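Local coordinates for protein structure-specific endonuclease subunit slx1 (Schizosaccharomyces pombe, PDB 4ZDT) that serves as the catalytic subunit of the Slx1-Slx4 structure-specific endonuclease, making single-strand cuts in duplex DNA close to junctions with single-stranded DNA during repair and recombination, at residues S38-E43 with L61-F66. Numbering follows the deposited sequence.
Sequences SSFLTE and LRWREF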
ATOM      1  N   SER A  38       2.657  -6.374  -0.771  1.00 27.20           N
ATOM      2  CA  SER A  38       3.533  -6.772  -1.881  1.00 28.46           C
ATOM      3  C   SER A  38       3.249  -8.239  -2.332  1.00 28.82           C
ATOM      4  O   SER A  38       3.155  -8.525  -3.544  1.00 28.56           O
ATOM      5  CB  SER A  38       5.002  -6.524  -1.498  1.00 28.74           C
ATOM      6  OG  SER A  38       5.848  -6.871  -2.561  1.00 31.85           O
ATOM      7  N   SER A  39       3.025  -9.141  -1.370  1.00 28.58           N
ATOM      8  CA  SER A  39       2.741 -10.549  -1.704  1.00 28.54           C
ATOM      9  C   SER A  39       1.383 -10.739  -2.390  1.00 28.84           C
ATOM     10  O   SER A  39       1.174 -11.721  -3.074  1.00 29.36           O
ATOM     11  CB  SER A  39       2.823 -11.444  -0.458  1.00 28.56           C
ATOM     12  OG  SER A  39       1.707 -11.237   0.398  1.00 27.71           O
ATOM     13  N   PHE A  40       0.468  -9.802  -2.176  1.00 28.68           N
ATOM     14  CA  PHE A  40      -0.890  -9.879  -2.718  1.00 29.00           C
ATOM     15  C   PHE A  40      -1.016  -9.231  -4.104  1.00 30.32           C
ATOM     16  O   PHE A  40      -1.898  -9.613  -4.881  1.00 29.97           O
ATOM     17  CB  PHE A  40      -1.868  -9.184  -1.776  1.00 28.43           C
ATOM     18  CG  PHE A  40      -2.240  -9.985  -0.543  1.00 25.57           C
ATOM     19  CD1 PHE A  40      -1.639 -11.204  -0.250  1.00 24.56           C
ATOM     20  CD2 PHE A  40      -3.198  -9.494   0.334  1.00 23.51           C
ATOM     21  CE1 PHE A  40      -2.011 -11.943   0.896  1.00 21.87           C
ATOM     22  CE2 PHE A  40      -3.577 -10.222   1.484  1.00 24.74           C
ATOM     23  CZ  PHE A  40      -2.956 -11.453   1.762  1.00 20.89           C
ATOM     24  N   LEU A  41      -0.148  -8.260  -4.411  1.00 30.96           N
ATOM     25  CA  LEU A  41      -0.246  -7.490  -5.667  1.00 32.73           C
ATOM     26  C   LEU A  41       0.003  -8.338  -6.925  1.00 34.50           C
ATOM     27  O   LEU A  41       0.911  -9.163  -6.942  1.00 35.13           O
ATOM     28  CB  LEU A  41       0.702  -6.261  -5.630  1.00 32.39           C
ATOM     29  CG  LEU A  41       0.384  -5.200  -4.564  1.00 32.28           C
ATOM     30  CD1 LEU A  41       1.385  -4.064  -4.560  1.00 33.94           C
ATOM     31  CD2 LEU A  41      -1.031  -4.650  -4.681  1.00 31.77           C
ATOM     32  N   THR A  42      -0.798  -8.123  -7.969  1.00 36.84           N
ATOM     33  CA  THR A  42      -0.709  -8.932  -9.199  1.00 39.14           C
ATOM     34  C   THR A  42      -0.055  -8.208 -10.391  1.00 39.78           C
ATOM     35  O   THR A  42       0.341  -8.845 -11.372  1.00 40.65           O
ATOM     36  CB  THR A  42      -2.084  -9.544  -9.594  1.00 39.21           C
ATOM     37  OG1 THR A  42      -3.089  -8.521  -9.621  1.00 41.17           O
ATOM     38  CG2 THR A  42      -2.509 -10.611  -8.578  1.00 41.13           C
ATOM     39  N   GLU A  43       0.073  -6.886 -10.295  1.00 39.91           N
ATOM     40  CA  GLU A  43       0.707  -6.081 -11.353  1.00 40.06           C
ATOM     41  C   GLU A  43       1.456  -4.878 -10.768  1.00 39.49           C
ATOM     42  O   GLU A  43       1.107  -4.376  -9.694  1.00 38.88           O
ATOM     43  CB  GLU A  43      -0.323  -5.652 -12.412  1.00 40.82           C
ATOM     44  CG  GLU A  43      -1.611  -5.081 -11.841  1.00 43.42           C
ATOM     45  CD  GLU A  43      -2.622  -4.668 -12.902  1.00 48.57           C
ATOM     46  OE1 GLU A  43      -2.857  -5.464 -13.843  1.00 51.58           O
ATOM     47  OE2 GLU A  43      -3.205  -3.558 -12.785  1.00 50.74           O
ATOM     48  N   LEU A  61      -9.062 -13.731   1.619  1.00 23.00           N
ATOM     49  CA  LEU A  61      -9.780 -12.681   2.332  1.00 23.06           C
ATOM     50  C   LEU A  61      -9.533 -11.347   1.665  1.00 22.93           C
ATOM     51  O   LEU A  61      -8.582 -11.216   0.901  1.00 23.34           O
ATOM     52  CB  LEU A  61      -9.325 -12.618   3.793  1.00 23.10           C
ATOM     53  CG  LEU A  61      -9.403 -13.959   4.544  1.00 24.22           C
ATOM     54  CD1 LEU A  61      -8.746 -13.778   5.898  1.00 24.52           C
ATOM     55  CD2 LEU A  61     -10.857 -14.423   4.691  1.00 22.98           C
ATOM     56  N   ARG A  62     -10.388 -10.367   1.957  1.00 22.71           N
ATOM     57  CA  ARG A  62     -10.213  -9.015   1.420  1.00 22.31           C
ATOM     58  C   ARG A  62      -9.176  -8.300   2.269  1.00 21.92           C
ATOM     59  O   ARG A  62      -9.002  -8.629   3.453  1.00 20.44           O
ATOM     60  CB  ARG A  62     -11.539  -8.257   1.476  1.00 23.16           C
ATOM     61  CG  ARG A  62     -12.569  -8.800   0.494  1.00 24.75           C
ATOM     62  CD  ARG A  62     -13.984  -8.255   0.728  1.00 27.64           C
ATOM     63  NE  ARG A  62     -14.879  -8.860  -0.272  1.00 30.98           N
ATOM     64  CZ  ARG A  62     -16.132  -8.454  -0.542  1.00 33.39           C
ATOM     65  NH1 ARG A  62     -16.675  -7.442   0.117  1.00 32.76           N
ATOM     66  NH2 ARG A  62     -16.834  -9.079  -1.481  1.00 31.51           N
ATOM     67  N   TRP A  63      -8.526  -7.303   1.674  1.00 21.25           N
ATOM     68  CA  TRP A  63      -7.431  -6.578   2.309  1.00 21.08           C
ATOM     69  C   TRP A  63      -7.807  -6.099   3.694  1.00 21.17           C
ATOM     70  O   TRP A  63      -7.038  -6.239   4.647  1.00 19.74           O
ATOM     71  CB  TRP A  63      -6.991  -5.383   1.431  1.00 21.20           C
ATOM     72  CG  TRP A  63      -5.864  -4.594   2.054  1.00 22.08           C
ATOM     73  CD1 TRP A  63      -5.901  -3.297   2.500  1.00 21.63           C
ATOM     74  CD2 TRP A  63      -4.553  -5.085   2.360  1.00 21.84           C
ATOM     75  NE1 TRP A  63      -4.675  -2.942   3.044  1.00 21.75           N
ATOM     76  CE2 TRP A  63      -3.833  -4.023   2.964  1.00 22.77           C
ATOM     77  CE3 TRP A  63      -3.912  -6.319   2.174  1.00 22.77           C
ATOM     78  CZ2 TRP A  63      -2.507  -4.164   3.393  1.00 23.39           C
ATOM     79  CZ3 TRP A  63      -2.570  -6.450   2.592  1.00 22.59           C
ATOM     80  CH2 TRP A  63      -1.894  -5.379   3.195  1.00 21.06           C
ATOM     81  N   ARG A  64      -8.996  -5.520   3.809  1.00 21.63           N
ATOM     82  CA  ARG A  64      -9.457  -4.948   5.072  1.00 22.91           C
ATOM     83  C   ARG A  64      -9.396  -5.939   6.233  1.00 22.51           C
ATOM     84  O   ARG A  64      -9.071  -5.566   7.361  1.00 21.96           O
ATOM     85  CB  ARG A  64     -10.880  -4.406   4.924  1.00 23.56           C
ATOM     86  CG  ARG A  64     -11.224  -3.293   5.901  1.00 25.37           C
ATOM     87  CD  ARG A  64     -12.539  -2.623   5.535  1.00 26.65           C
ATOM     88  NE  ARG A  64     -12.373  -1.617   4.486  1.00 26.32           N
ATOM     89  CZ  ARG A  64     -11.930  -0.383   4.699  1.00 27.76           C
ATOM     90  NH1 ARG A  64     -11.609   0.006   5.925  1.00 25.61           N
ATOM     91  NH2 ARG A  64     -11.807   0.464   3.685  1.00 28.60           N
ATOM     92  N   GLU A  65      -9.712  -7.198   5.953  1.00 22.45           N
ATOM     93  CA  GLU A  65      -9.756  -8.227   6.983  1.00 22.17           C
ATOM     94  C   GLU A  65      -8.437  -8.341   7.746  1.00 21.82           C
ATOM     95  O   GLU A  65      -8.420  -8.768   8.900  1.00 20.97           O
ATOM     96  CB  GLU A  65     -10.127  -9.580   6.372  1.00 21.42           C
ATOM     97  CG  GLU A  65     -11.619  -9.872   6.369  1.00 24.87           C
ATOM     98  CD  GLU A  65     -12.317  -9.324   5.141  1.00 24.37           C
ATOM     99  OE1 GLU A  65     -12.079  -9.853   4.034  1.00 23.34           O
ATOM    100  OE2 GLU A  65     -13.105  -8.365   5.281  1.00 26.50           O
ATOM    101  N   PHE A  66      -7.334  -7.964   7.103  1.00 21.64           N
ATOM    102  CA  PHE A  66      -6.020  -8.071   7.748  1.00 22.06           C
ATOM    103  C   PHE A  66      -5.690  -6.870   8.625  1.00 22.85           C
ATOM    104  O   PHE A  66      -4.646  -6.841   9.296  1.00 22.85           O
ATOM    105  CB  PHE A  66      -4.934  -8.323   6.698  1.00 21.46           C
ATOM    106  CG  PHE A  66      -5.112  -9.616   5.959  1.00 22.06           C
ATOM    107  CD1 PHE A  66      -4.619 -10.807   6.495  1.00 20.80           C
ATOM    108  CD2 PHE A  66      -5.755  -9.644   4.712  1.00 20.43           C
ATOM    109  CE1 PHE A  66      -4.774 -12.006   5.807  1.00 21.25           C
ATOM    110  CE2 PHE A  66      -5.916 -10.836   4.022  1.00 20.63           C
ATOM    111  CZ  PHE A  66      -5.423 -12.026   4.581  1.00 21.99           C
TER
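Phe40, the last residue of helix 33-40, faces the 3-10 segment 63-66 that follows strand 60-62, its CA 8.9 Å from that of Trp63, and no hydrogen bond joins the two backbones. The contact is made by three aromatic rings. Phe40 reaches across from the helix end and directs an edge at the face of Phe66 in an offset edge-to-face pair, the planes meeting at 63°. Phe40 CE2 comes to 3.5 Å from Phe66 CE2. The neighbouring corner of the same ring serves Trp63, with Phe40 CD2 3.7 Å from Trp63 CE3 at the rim of the indole; these two planes stand almost perpendicular, at 84°. Trp63 places CG anti to its own N (chi1 180°), which swings the indole toward helix 33-40, where the Trp63 side chain also packs on Leu36 and Ala37. Its NE1 donates a hydrogen bond to Leu29 O of the Slx4 chain, so the indole is held both by helix 33-40 and by the partner subunit. One 3-10 turn carries both Trp63 and Phe66, closed by the bond from Phe66 N to Trp63 O (3.0 Å); Glu65, within the turn, folds back to accept a bent hydrogen bond at OE1 from the preceding Arg62 N (2.7 Å). Pro49 packs against both Phe40 and Trp63, while Phe66 packs on Leu36 and against the zinc site of Cys22, Cys27, Cys54 and Cys57. The aromatic cluster thus joins the end of helix 33-40 to the 3-10 turn after strand 60-62, beside the four-cysteine zinc site, in the C-terminal RING finger domain of Slx1.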